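Local coordinates for protein putative transcriptional regulator (PDB 3R0A) that is of unproven function but probably binds DNA to regulate transcription, through what appears to be a winged helix-turn-helix domain, at residues 63-75 with 86-99. Residues are numbered along the deposited sequence; the frame is centred on the assembly and turned at random.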
loop_
_atom_site.group_PDB
_atom_site.type_symbol
_atom_site.label_atom_id
_atom_site.label_comp_id
_atom_site.label_asym_id
_atom_site.label_seq_id
_atom_site.Cartn_x
_atom_site.Cartn_y
_atom_site.Cartn_z
ATOM N N VAL B 63 17.330 14.788 15.193
ATOM C CA VAL B 63 18.268 13.805 15.668
ATOM C C VAL B 63 17.667 13.072 16.834
ATOM O O VAL B 63 17.896 11.877 16.993
ATOM C CB VAL B 63 19.626 14.463 15.971
ATOM C CG1 VAL B 63 20.207 14.013 17.274
ATOM C CG2 VAL B 63 20.595 14.191 14.838
ATOM N N LYS B 64 16.853 13.775 17.619
ATOM C CA LYS B 64 16.173 13.158 18.737
ATOM C C LYS B 64 15.120 12.172 18.263
ATOM O O LYS B 64 15.018 11.068 18.792
ATOM C CB LYS B 64 15.535 14.222 19.621
ATOM C CG LYS B 64 14.619 13.671 20.702
ATOM C CD LYS B 64 14.486 14.645 21.877
ATOM C CE LYS B 64 13.104 14.566 22.533
ATOM N NZ LYS B 64 12.170 15.492 21.843
ATOM N N LYS B 65 14.326 12.593 17.287
ATOM C CA LYS B 65 13.296 11.781 16.692
ATOM C C LYS B 65 13.865 10.490 16.072
ATOM O O LYS B 65 13.303 9.427 16.237
ATOM C CB LYS B 65 12.579 12.589 15.609
ATOM C CG LYS B 65 11.286 11.934 15.086
ATOM C CD LYS B 65 10.771 12.599 13.805
ATOM C CE LYS B 65 9.965 13.866 14.079
ATOM N NZ LYS B 65 9.534 14.452 12.764
ATOM N N LEU B 66 14.991 10.610 15.377
ATOM C CA LEU B 66 15.589 9.512 14.640
ATOM C C LEU B 66 16.108 8.492 15.612
ATOM O O LEU B 66 15.807 7.304 15.502
ATOM C CB LEU B 66 16.717 10.027 13.756
ATOM C CG LEU B 66 16.263 10.825 12.540
ATOM C CD1 LEU B 66 17.432 11.129 11.612
ATOM C CD2 LEU B 66 15.159 10.038 11.810
ATOM N N HIS B 67 16.849 8.981 16.596
ATOM C CA HIS B 67 17.225 8.180 17.743
ATOM C C HIS B 67 16.013 7.469 18.382
ATOM O O HIS B 67 16.104 6.263 18.663
ATOM C CB HIS B 67 18.008 9.002 18.794
ATOM C CG HIS B 67 18.285 8.233 20.047
ATOM N ND1 HIS B 67 19.208 7.210 20.101
ATOM C CD2 HIS B 67 17.714 8.291 21.272
ATOM C CE1 HIS B 67 19.199 6.673 21.309
ATOM N NE2 HIS B 67 18.311 7.321 22.045
ATOM N N GLU B 68 14.904 8.185 18.612
ATOM C CA GLU B 68 13.686 7.558 19.188
ATOM C C GLU B 68 13.087 6.519 18.245
ATOM O O GLU B 68 12.449 5.561 18.692
ATOM C CB GLU B 68 12.614 8.599 19.574
ATOM C CG GLU B 68 12.916 9.353 20.893
ATOM C CD GLU B 68 11.982 10.560 21.176
ATOM O OE1 GLU B 68 11.679 11.366 20.258
ATOM O OE2 GLU B 68 11.565 10.712 22.349
ATOM N N LYS B 69 13.290 6.707 16.937
ATOM C CA LYS B 69 12.746 5.804 15.936
ATOM C C LYS B 69 13.717 4.693 15.564
ATOM O O LYS B 69 13.427 3.898 14.674
ATOM C CB LYS B 69 12.308 6.581 14.699
ATOM C CG LYS B 69 11.035 7.374 14.950
ATOM C CD LYS B 69 10.455 7.945 13.704
ATOM C CE LYS B 69 9.227 8.796 14.020
ATOM N NZ LYS B 69 7.984 7.949 14.124
ATOM N N GLU B 70 14.858 4.649 16.261
ATOM C CA GLU B 70 15.905 3.623 16.092
ATOM C C GLU B 70 16.621 3.678 14.751
ATOM O O GLU B 70 17.171 2.678 14.284
ATOM C CB GLU B 70 15.409 2.200 16.367
ATOM C CG GLU B 70 14.263 2.093 17.372
ATOM C CD GLU B 70 14.678 1.816 18.800
ATOM O OE1 GLU B 70 15.884 1.944 19.127
ATOM O OE2 GLU B 70 13.763 1.471 19.603
ATOM N N ILE B 71 16.620 4.850 14.131
ATOM C CA ILE B 71 17.390 5.053 12.896
ATOM C C ILE B 71 18.864 5.388 13.227
ATOM O O ILE B 71 19.759 5.222 12.385
ATOM C CB ILE B 71 16.832 6.221 12.076
ATOM C CG1 ILE B 71 15.360 5.997 11.687
ATOM C CG2 ILE B 71 17.793 6.568 10.901
ATOM C CD1 ILE B 71 14.960 4.561 11.247
ATOM N N LEU B 72 19.104 5.855 14.453
ATOM C CA LEU B 72 20.385 6.441 14.805
ATOM C C LEU B 72 20.864 5.760 16.076
ATOM O O LEU B 72 20.087 5.545 16.994
ATOM C CB LEU B 72 20.187 7.930 15.057
ATOM C CG LEU B 72 20.967 9.008 14.339
ATOM C CD1 LEU B 72 21.131 8.851 12.782
ATOM C CD2 LEU B 72 20.337 10.349 14.680
ATOM N N GLN B 73 22.131 5.374 16.089
ATOM C CA GLN B 73 22.832 4.956 17.294
ATOM C C GLN B 73 23.370 6.201 18.004
ATOM O O GLN B 73 23.819 7.145 17.345
ATOM C CB GLN B 73 24.005 4.037 16.895
ATOM C CG GLN B 73 24.829 3.476 18.056
ATOM C CD GLN B 73 25.800 2.361 17.628
ATOM O OE1 GLN B 73 25.894 2.003 16.447
ATOM N NE2 GLN B 73 26.523 1.814 18.596
ATOM N N ARG B 74 23.352 6.183 19.333
ATOM C CA ARG B 74 23.852 7.321 20.109
ATOM C C ARG B 74 24.942 6.931 21.106
ATOM O O ARG B 74 24.740 6.080 21.950
ATOM C CB ARG B 74 22.694 8.044 20.851
ATOM C CG ARG B 74 23.122 9.347 21.570
ATOM C CD ARG B 74 22.009 9.916 22.447
ATOM N NE ARG B 74 21.768 9.094 23.624
ATOM C CZ ARG B 74 20.700 9.196 24.407
ATOM N NH1 ARG B 74 19.758 10.109 24.152
ATOM N NH2 ARG B 74 20.561 8.391 25.450
ATOM N N SER B 75 26.086 7.595 21.015
ATOM C CA SER B 75 27.149 7.465 22.020
ATOM C C SER B 75 27.477 8.811 22.695
ATOM O O SER B 75 26.768 9.798 22.490
ATOM C CB SER B 75 28.407 6.854 21.381
ATOM O OG SER B 75 29.367 6.541 22.369
ATOM N N TYR B 86 26.435 14.267 23.185
ATOM C CA TYR B 86 25.924 13.069 22.521
ATOM C C TYR B 86 26.468 13.051 21.127
ATOM O O TYR B 86 26.515 14.072 20.465
ATOM C CB TYR B 86 24.411 13.068 22.434
ATOM C CG TYR B 86 23.675 12.793 23.719
ATOM C CD1 TYR B 86 23.891 11.609 24.452
ATOM C CD2 TYR B 86 22.729 13.701 24.192
ATOM C CE1 TYR B 86 23.201 11.363 25.613
ATOM C CE2 TYR B 86 22.026 13.456 25.358
ATOM C CZ TYR B 86 22.263 12.301 26.061
ATOM O OH TYR B 86 21.543 12.090 27.236
ATOM N N ILE B 87 26.924 11.900 20.687
ATOM C CA ILE B 87 27.260 11.728 19.259
ATOM C C ILE B 87 26.459 10.575 18.642
ATOM O O ILE B 87 26.149 9.613 19.335
ATOM C CB ILE B 87 28.773 11.530 19.015
ATOM C CG1 ILE B 87 29.346 10.501 19.994
ATOM C CG2 ILE B 87 29.502 12.899 19.036
ATOM C CD1 ILE B 87 30.794 10.030 19.640
ATOM N N TYR B 88 26.160 10.676 17.345
ATOM C CA TYR B 88 25.254 9.731 16.670
ATOM C C TYR B 88 25.864 9.068 15.462
ATOM O O TYR B 88 26.625 9.687 14.724
ATOM C CB TYR B 88 23.965 10.442 16.252
ATOM C CG TYR B 88 23.307 11.165 17.392
ATOM C CD1 TYR B 88 22.297 10.548 18.130
ATOM C CD2 TYR B 88 23.704 12.468 17.754
ATOM C CE1 TYR B 88 21.683 11.201 19.172
ATOM C CE2 TYR B 88 23.107 13.119 18.821
ATOM C CZ TYR B 88 22.094 12.473 19.519
ATOM O OH TYR B 88 21.459 13.077 20.568
ATOM N N LYS B 89 25.546 7.795 15.269
ATOM C CA LYS B 89 25.974 7.085 14.045
ATOM C C LYS B 89 24.779 6.343 13.425
ATOM O O LYS B 89 24.036 5.649 14.108
ATOM C CB LYS B 89 27.187 6.164 14.304
ATOM C CG LYS B 89 27.876 5.596 13.051
ATOM C CD LYS B 89 27.650 4.085 12.867
ATOM C CE LYS B 89 28.723 3.247 13.561
ATOM N NZ LYS B 89 29.758 2.826 12.570
ATOM N N ILE B 90 24.575 6.541 12.129
ATOM C CA ILE B 90 23.422 5.923 11.467
ATOM C C ILE B 90 23.591 4.401 11.477
ATOM O O ILE B 90 24.681 3.911 11.238
ATOM C CB ILE B 90 23.178 6.511 10.049
ATOM C CG1 ILE B 90 21.770 6.145 9.556
ATOM C CG2 ILE B 90 24.340 6.150 9.042
ATOM C CD1 ILE B 90 21.102 7.243 8.792
ATOM N N TYR B 91 22.539 3.665 11.832
ATOM C CA TYR B 91 22.560 2.209 11.693
ATOM C C TYR B 91 22.698 1.750 10.232
ATOM O O TYR B 91 22.537 2.537 9.307
ATOM C CB TYR B 91 21.304 1.602 12.298
ATOM C CG TYR B 91 21.296 1.521 13.810
ATOM C CD1 TYR B 91 22.300 0.848 14.507
ATOM C CD2 TYR B 91 20.258 2.097 14.541
ATOM C CE1 TYR B 91 22.262 0.769 15.892
ATOM C CE2 TYR B 91 20.211 2.027 15.915
ATOM C CZ TYR B 91 21.210 1.364 16.590
ATOM O OH TYR B 91 21.153 1.306 17.967
ATOM N N SER B 92 23.026 0.473 10.036
ATOM C CA SER B 92 23.161 -0.119 8.690
ATOM C C SER B 92 21.919 0.101 7.818
ATOM O O SER B 92 20.795 0.260 8.320
ATOM C CB SER B 92 23.405 -1.617 8.805
ATOM O OG SER B 92 22.309 -2.223 9.478
ATOM N N LYS B 93 22.135 0.094 6.505
ATOM C CA LYS B 93 21.061 0.224 5.517
ATOM C C LYS B 93 19.957 -0.852 5.693
ATOM O O LYS B 93 18.924 -0.825 5.005
ATOM C CB LYS B 93 21.663 0.162 4.104
ATOM C CG LYS B 93 22.725 1.249 3.786
ATOM C CD LYS B 93 24.130 0.897 4.335
ATOM C CE LYS B 93 25.187 1.932 3.932
ATOM N NZ LYS B 93 25.789 1.655 2.568
ATOM N N ASN B 94 20.159 -1.743 6.662
ATOM C CA ASN B 94 19.432 -3.001 6.760
ATOM C C ASN B 94 18.623 -3.165 8.032
ATOM O O ASN B 94 17.553 -3.800 8.037
ATOM C CB ASN B 94 20.438 -4.154 6.685
ATOM C CG ASN B 94 19.903 -5.329 5.936
ATOM O OD1 ASN B 94 19.852 -5.320 4.699
ATOM N ND2 ASN B 94 19.483 -6.354 6.673
ATOM N N GLN B 95 19.160 -2.632 9.125
ATOM C CA GLN B 95 18.408 -2.546 10.365
ATOM C C GLN B 95 17.199 -1.649 10.086
ATOM O O GLN B 95 16.172 -1.727 10.759
ATOM C CB GLN B 95 19.280 -1.924 11.461
ATOM C CG GLN B 95 20.471 -2.785 11.942
ATOM C CD GLN B 95 21.124 -2.239 13.224
ATOM O OE1 GLN B 95 22.349 -2.289 13.387
ATOM N NE2 GLN B 95 20.301 -1.713 14.131
ATOM N N ILE B 96 17.350 -0.832 9.048
ATOM C CA ILE B 96 16.472 0.262 8.743
ATOM C C ILE B 96 15.408 -0.180 7.736
ATOM O O ILE B 96 14.221 0.144 7.883
ATOM C CB ILE B 96 17.324 1.473 8.259
ATOM C CG1 ILE B 96 17.994 2.133 9.484
ATOM C CG2 ILE B 96 16.509 2.464 7.433
ATOM C CD1 ILE B 96 19.158 3.058 9.156
ATOM N N ARG B 97 15.846 -0.916 6.722
ATOM C CA ARG B 97 14.962 -1.572 5.800
ATOM C C ARG B 97 13.889 -2.286 6.630
ATOM O O ARG B 97 12.698 -2.110 6.413
ATOM C CB ARG B 97 15.800 -2.536 4.948
ATOM C CG ARG B 97 15.060 -3.659 4.211
ATOM C CD ARG B 97 15.884 -4.958 4.219
ATOM N NE ARG B 97 15.017 -6.134 4.089
ATOM C CZ ARG B 97 15.352 -7.389 4.395
ATOM N NH1 ARG B 97 16.562 -7.684 4.868
ATOM N NH2 ARG B 97 14.458 -8.359 4.230
ATOM N N ASN B 98 14.301 -3.056 7.625
ATOM C CA ASN B 98 13.327 -3.787 8.406
ATOM C C ASN B 98 12.335 -2.854 9.111
ATOM O O ASN B 98 11.174 -3.210 9.285
ATOM C CB ASN B 98 13.997 -4.741 9.411
ATOM C CG ASN B 98 14.923 -5.775 8.750
ATOM O OD1 ASN B 98 15.028 -5.891 7.505
ATOM N ND2 ASN B 98 15.614 -6.541 9.599
ATOM N N ILE B 99 12.789 -1.661 9.509
ATOM C CA ILE B 99 11.922 -0.701 10.227
ATOM C C ILE B 99 10.845 -0.225 9.285
ATOM O O ILE B 99 9.660 -0.245 9.596
ATOM C CB ILE B 99 12.674 0.583 10.724
ATOM C CG1 ILE B 99 13.950 0.250 11.516
ATOM C CG2 ILE B 99 11.701 1.531 11.495
ATOM C CD1 ILE B 99 13.737 -0.300 12.932
HETATM O O HOH W 1 19.518 12.070 22.076
#
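Gln73 and Lys89 exchange two backbone hydrogen bonds, each 2.8 Å from N to O, and Ser75 and Ile87 form the next such pair, with Ser75 N 2.6 Å from Ile87 O. At the other end of the ladder Tyr91 N donates to Ile71 O (3.2 Å), tying the two segments together just beyond the paired strands. Beside the ladder the guanidinium of Arg74 lies flat on the Tyr86 ring, an off-centre cation-pi stack with planes 18° apart. The arginine starts out extended and bends at chi3 (70°), which turns its head over the tyrosine; NH1 also donates to a water that bonds Tyr88 OH. This antiparallel hairpin of 72-78 and 84-90, following helix 56-68, is consistent with the wing of a winged helix-turn-helix domain. Leu72, Arg74, Tyr88 and Ile90 share the sheet face turned to the helices. There Val63 CG1 sits over the Tyr88 ring, 3.5 Å from its centroid, in a CH-pi contact, while Arg74 CG runs alongside and Leu72 CG meets Tyr88 CB; Phe35 of helix 26-37 adds to the packing. Were Tyr88 replaced by an alanine, Val63 CG1 and the Arg74 methylenes would probably lose the ring they pack on and the bridging water its hydroxyl partner. On the other sheet face Gln73 CB rests over the ring of Tyr91, 4.1 Å from its centroid, and Glu70 O approaches the ring edge. Farther along, Ile71 CG2 packs on Ile90 CD1 (4.0 Å) and Ile96 CD1, so the turn entering the hairpin meets the end of strand 84-90 and the start of helix 93-119, where N-cap Ser92 accepts from Gln95 N through OG.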